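SsDNA binding protein (Aeropyrum pernix, PDB 4PSN) binds single-stranded DNA, which it entraps in a tunnel system running between its subunits. Local coordinates at the interface of chains A and B and the interface of chains A and C. Residues are numbered along the deposited sequence; one frame, centred on the assembly and turned at random. Chains: chain A/B/C, ssDNA binding protein.

Contact 1: the interface of chains A and B. Residues chain A 207-208, 211; chain B 173, 175, 202, 207-208, 212.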
loop_
_atom_site.group_PDB
_atom_site.type_symbol
_atom_site.label_atom_id
_atom_site.label_comp_id
_atom_site.label_asym_id
_atom_site.label_seq_id
_atom_site.Cartn_x
_atom_site.Cartn_y
_atom_site.Cartn_z
ATOM N N ARG A 207 -7.672 -16.490 7.029
ATOM C CA ARG A 207 -8.780 -16.655 6.093
ATOM C C ARG A 207 -8.917 -18.114 5.677
ATOM O O ARG A 207 -10.016 -18.582 5.414
ATOM C CB ARG A 207 -8.653 -15.744 4.865
ATOM C CG ARG A 207 -7.551 -16.080 3.909
ATOM C CD ARG A 207 -7.611 -15.140 2.697
ATOM N NE ARG A 207 -8.847 -15.326 1.936
ATOM C CZ ARG A 207 -9.857 -14.458 1.891
ATOM N NH1 ARG A 207 -9.795 -13.310 2.552
ATOM N NH2 ARG A 207 -10.937 -14.741 1.172
ATOM N N GLU A 208 -7.805 -18.836 5.637
ATOM C CA GLU A 208 -7.865 -20.246 5.282
ATOM C C GLU A 208 -8.488 -21.046 6.422
ATOM O O GLU A 208 -9.371 -21.886 6.202
ATOM C CB GLU A 208 -6.464 -20.762 4.988
ATOM C CG GLU A 208 -5.754 -19.981 3.905
ATOM C CD GLU A 208 -4.388 -20.559 3.590
ATOM O OE1 GLU A 208 -3.380 -20.031 4.119
ATOM O OE2 GLU A 208 -4.333 -21.553 2.822
ATOM N N ARG A 211 -12.167 -20.483 6.588
ATOM C CA ARG A 211 -12.883 -21.224 5.542
ATOM C C ARG A 211 -13.030 -22.713 5.867
ATOM O O ARG A 211 -14.103 -23.314 5.663
ATOM C CB ARG A 211 -12.177 -21.049 4.195
ATOM C CG ARG A 211 -12.978 -21.570 2.999
ATOM C CD ARG A 211 -12.041 -21.838 1.825
ATOM N NE ARG A 211 -11.278 -23.077 1.995
ATOM C CZ ARG A 211 -9.952 -23.153 2.095
ATOM N NH1 ARG A 211 -9.213 -22.055 2.069
ATOM N NH2 ARG A 211 -9.365 -24.339 2.224
ATOM N N LEU B 173 -12.330 -23.081 -5.610
ATOM C CA LEU B 173 -12.324 -24.195 -4.688
ATOM C C LEU B 173 -13.624 -24.980 -4.812
ATOM O O LEU B 173 -14.707 -24.438 -4.615
ATOM C CB LEU B 173 -12.145 -23.692 -3.257
ATOM C CG LEU B 173 -10.820 -24.043 -2.590
ATOM C CD1 LEU B 173 -9.661 -23.638 -3.464
ATOM C CD2 LEU B 173 -10.722 -23.378 -1.219
ATOM N N LYS B 175 -15.807 -27.415 -3.064
ATOM C CA LYS B 175 -16.083 -27.974 -1.737
ATOM C C LYS B 175 -16.587 -29.412 -1.837
ATOM O O LYS B 175 -17.094 -29.818 -2.883
ATOM C CB LYS B 175 -17.165 -27.152 -1.032
ATOM C CG LYS B 175 -16.977 -25.651 -1.122
ATOM C CD LYS B 175 -15.874 -25.192 -0.196
ATOM C CE LYS B 175 -15.891 -23.688 -0.043
ATOM N NZ LYS B 175 -15.346 -23.291 1.278
ATOM N N GLN B 202 -16.373 -22.324 -5.452
ATOM C CA GLN B 202 -16.243 -21.050 -4.747
ATOM C C GLN B 202 -15.034 -20.244 -5.262
ATOM O O GLN B 202 -13.948 -20.789 -5.435
ATOM C CB GLN B 202 -16.083 -21.329 -3.242
ATOM C CG GLN B 202 -15.986 -20.081 -2.387
ATOM C CD GLN B 202 -15.727 -20.376 -0.909
ATOM O OE1 GLN B 202 -14.817 -21.123 -0.557
ATOM N NE2 GLN B 202 -16.532 -19.780 -0.042
ATOM N N ARG B 207 -3.785 -18.069 -2.974
ATOM C CA ARG B 207 -3.104 -18.884 -1.960
ATOM C C ARG B 207 -3.994 -19.995 -1.371
ATOM O O ARG B 207 -3.503 -21.072 -1.026
ATOM C CB ARG B 207 -2.543 -17.998 -0.835
ATOM C CG ARG B 207 -1.644 -18.735 0.163
ATOM C CD ARG B 207 -0.966 -17.760 1.150
ATOM N NE ARG B 207 0.028 -16.910 0.488
ATOM C CZ ARG B 207 -0.125 -15.611 0.234
ATOM N NH1 ARG B 207 -1.231 -14.973 0.604
ATOM N NH2 ARG B 207 0.843 -14.943 -0.389
ATOM N N GLU B 208 -5.292 -19.746 -1.249
ATOM C CA GLU B 208 -6.163 -20.759 -0.671
ATOM C C GLU B 208 -6.201 -21.944 -1.623
ATOM O O GLU B 208 -6.143 -23.099 -1.193
ATOM C CB GLU B 208 -7.581 -20.228 -0.456
ATOM C CG GLU B 208 -7.657 -18.954 0.386
ATOM C CD GLU B 208 -9.104 -18.498 0.614
ATOM O OE1 GLU B 208 -9.485 -17.410 0.130
ATOM O OE2 GLU B 208 -9.857 -19.238 1.276
ATOM N N VAL B 212 -4.735 -26.069 -1.197
ATOM C CA VAL B 212 -5.558 -27.259 -1.405
ATOM C C VAL B 212 -4.944 -28.184 -2.474
ATOM O O VAL B 212 -4.878 -29.409 -2.302
ATOM C CB VAL B 212 -7.012 -26.888 -1.774
ATOM C CG1 VAL B 212 -7.771 -28.108 -2.315
ATOM C CG2 VAL B 212 -7.744 -26.290 -0.554
HETATM O O HOH W 1 -6.542 -23.074 1.837
#

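Contact 2: the interface of chains A and C. Residues chain A 143, 168-170; chain C 48, 51-52, 55-56.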
loop_
_atom_site.group_PDB
_atom_site.type_symbol
_atom_site.label_atom_id
_atom_site.label_comp_id
_atom_site.label_asym_id
_atom_site.label_seq_id
_atom_site.Cartn_x
_atom_site.Cartn_y
_atom_site.Cartn_z
ATOM N N TYR A 143 -10.961 -22.699 22.782
ATOM C CA TYR A 143 -9.764 -22.244 23.457
ATOM C C TYR A 143 -10.238 -21.355 24.595
ATOM O O TYR A 143 -10.968 -20.383 24.361
ATOM C CB TYR A 143 -8.899 -21.432 22.491
ATOM C CG TYR A 143 -7.700 -20.830 23.148
ATOM C CD1 TYR A 143 -6.728 -21.641 23.708
ATOM C CD2 TYR A 143 -7.535 -19.449 23.208
ATOM C CE1 TYR A 143 -5.625 -21.109 24.313
ATOM C CE2 TYR A 143 -6.427 -18.897 23.815
ATOM C CZ TYR A 143 -5.474 -19.733 24.366
ATOM O OH TYR A 143 -4.360 -19.211 24.967
ATOM N N GLU A 168 -7.902 -19.267 16.280
ATOM C CA GLU A 168 -7.219 -18.638 17.417
ATOM C C GLU A 168 -6.690 -19.706 18.380
ATOM O O GLU A 168 -7.207 -20.808 18.403
ATOM C CB GLU A 168 -8.204 -17.717 18.162
ATOM C CG GLU A 168 -8.663 -16.536 17.338
ATOM C CD GLU A 168 -9.992 -15.966 17.799
ATOM O OE1 GLU A 168 -10.562 -16.460 18.800
ATOM O OE2 GLU A 168 -10.466 -15.008 17.152
ATOM N N PRO A 169 -5.664 -19.381 19.190
ATOM C CA PRO A 169 -5.014 -18.068 19.308
ATOM C C PRO A 169 -4.055 -17.782 18.164
ATOM O O PRO A 169 -3.523 -16.674 18.077
ATOM C CB PRO A 169 -4.241 -18.175 20.629
ATOM C CG PRO A 169 -3.899 -19.638 20.745
ATOM C CD PRO A 169 -5.115 -20.364 20.146
ATOM N N THR A 170 -3.825 -18.771 17.308
ATOM C CA THR A 170 -3.113 -18.534 16.050
ATOM C C THR A 170 -3.675 -19.500 14.997
ATOM O O THR A 170 -4.046 -20.602 15.343
ATOM C CB THR A 170 -1.584 -18.717 16.208
ATOM O OG1 THR A 170 -0.921 -18.187 15.057
ATOM C CG2 THR A 170 -1.218 -20.216 16.370
ATOM N N GLY C 48 3.431 -17.458 12.954
ATOM C CA GLY C 48 2.406 -18.074 13.777
ATOM C C GLY C 48 2.676 -17.905 15.265
ATOM O O GLY C 48 1.749 -17.714 16.063
ATOM N N ASN C 51 1.941 -14.321 16.120
ATOM C CA ASN C 51 0.494 -14.113 16.177
ATOM C C ASN C 51 -0.095 -14.685 17.464
ATOM O O ASN C 51 -1.039 -14.143 18.020
ATOM C CB ASN C 51 -0.205 -14.694 14.950
ATOM C CG ASN C 51 -0.032 -13.819 13.706
ATOM O OD1 ASN C 51 -0.001 -14.318 12.577
ATOM N ND2 ASN C 51 0.075 -12.513 13.911
ATOM N N ARG C 52 0.482 -15.785 17.937
ATOM C CA ARG C 52 0.011 -16.420 19.154
ATOM C C ARG C 52 0.217 -15.472 20.347
ATOM O O ARG C 52 -0.645 -15.333 21.214
ATOM C CB ARG C 52 0.753 -17.755 19.354
ATOM C CG ARG C 52 0.132 -18.717 20.374
ATOM C CD ARG C 52 0.741 -18.554 21.758
ATOM N NE ARG C 52 0.107 -19.413 22.766
ATOM C CZ ARG C 52 -1.006 -19.099 23.431
ATOM N NH1 ARG C 52 -1.611 -17.938 23.193
ATOM N NH2 ARG C 52 -1.513 -19.931 24.341
ATOM N N PHE C 55 -2.142 -12.403 20.033
ATOM C CA PHE C 55 -3.516 -12.710 20.382
ATOM C C PHE C 55 -3.730 -12.504 21.888
ATOM O O PHE C 55 -4.691 -11.865 22.293
ATOM C CB PHE C 55 -3.910 -14.141 20.008
ATOM C CG PHE C 55 -5.298 -14.508 20.476
ATOM C CD1 PHE C 55 -6.405 -14.199 19.707
ATOM C CD2 PHE C 55 -5.495 -15.131 21.691
ATOM C CE1 PHE C 55 -7.682 -14.513 20.144
ATOM C CE2 PHE C 55 -6.791 -15.463 22.126
ATOM C CZ PHE C 55 -7.871 -15.148 21.350
ATOM N N GLU C 56 -2.843 -13.066 22.704
ATOM C CA GLU C 56 -2.905 -12.888 24.151
ATOM C C GLU C 56 -2.803 -11.404 24.527
ATOM O O GLU C 56 -3.555 -10.913 25.362
ATOM C CB GLU C 56 -1.785 -13.667 24.850
ATOM C CG GLU C 56 -1.844 -15.172 24.614
ATOM C CD GLU C 56 -3.192 -15.765 25.003
ATOM O OE1 GLU C 56 -3.901 -15.157 25.839
ATOM O OE2 GLU C 56 -3.549 -16.831 24.461
#

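Contact 1: the interface of chains A and B
B:Glu208 reaches out between A:Arg207 and A:Arg211, and each of its carboxylate oxygens takes a different arginine. Helix 206-218 of chain A meets the same helix of chain B, and also strands 172-180 and 202-203, at a two-fold interface between copies of one protein. A:Arg207 lies crosswise to B:Glu208, with guanidinium and carboxylate planes 70° apart. It comes side-on and puts two nitrogens on one oxygen. A:Arg207 NE bonds B:Glu208 OE1 at 2.8 Å from well above the carboxylate plane. A:Arg207 NH2 makes a longer, more bent bond of 3.2 Å to B:Glu208 OE1 from the same face. The CG of A:Arg207 sits between the backbone N and carbonyl carbon (chi1 69°), and the chain then bends at chi3 to turn the NE edge toward the acid. A:Arg211 runs antiparallel to B:Glu208 and is turned much flatter against it. A:Arg211 NH1 meets the anti lone pair of B:Glu208 OE2 at 3.0 Å, nearly in the guanidinium plane. Both arginines form salt bridges, so the carboxylate is held from two directions and its rotation is restricted. The methyl CD2 of B:Leu173 presses on one face of the A:Arg211 guanidinium, toward its rim, 3.4 Å from CZ. A:Glu208 and B:Glu208 pass in opposite directions; any repulsion between them would probably be eased by the arginines on B:Glu208. A water lies at the edge of the A:Arg211 guanidinium and bonds both NH1 and NH2. The same water bonds A:Glu208 OE2 at 2.9 Å and the backbone O of B:Glu208 at 3.1 Å.

Contact 2: the interface of chains A and C
The end of strand 137-143 and the loop 168-170 of chain A meet helix 40-61 of chain C. This is part of a two-fold symmetric interface between copies of one protein. A:Pro169, which follows a cis peptide bond, lies over the C:Phe55 ring. A:Pro169 CA stands above one face, 3.9 Å from the C:Phe55 ring centroid, in a CH-pi contact. C:Phe55 has its CG anti to the backbone N (chi1 175°), which lays the ring under the loop. The chain of A:Glu168 crosses the ring at its CE1 corner, with CG 3.6 Å from C:Phe55 CE1. At roughly a right angle to the proline-ring contact, A:Pro169 CG rests over one face of the C:Arg52 guanidinium, toward its rim. A:Tyr143 and C:Glu56 point tip to tip. The phenol A:Tyr143 OH donates to C:Glu56 OE2 at 2.6 Å, on the syn side and 30° out of the carboxylate plane. A:Tyr143 OH also accepts from C:Arg52 NH2 at 3.0 Å, with ring and guanidinium planes 69° apart. C:Arg52 NH1 forms a salt bridge to the anti lone pair of C:Glu56 OE2, which is likely to hold the carboxylate in place for the phenol. A phenylalanine in place of A:Tyr143 would probably leave C:Glu56 OE2 and C:Arg52 NH2 without their partner across the interface. Farther along the helix, A:Thr170 OG1 donates to the backbone O of C:Gly48 at 2.9 Å, in the carbonyl plane on a lone pair.

The centres of the C-alpha atoms of contact 1 and contact 2 are about 21 Å apart. Chain A takes part in both, but with different elements: helix 206-218 in contact 1, and strand 137-143 with the loop 168-170 in contact 2. They share no residue. The strand and loop of contact 2 and the helix of contact 1 all lie in the C-terminal part of chain A, which thus touches two other copies at once. Chain B answers with its own C-terminal part, chain C with helix 40-61 nearer its N-terminus. Together the contacts may help hold the four-copy assembly around its intersubunit tunnels.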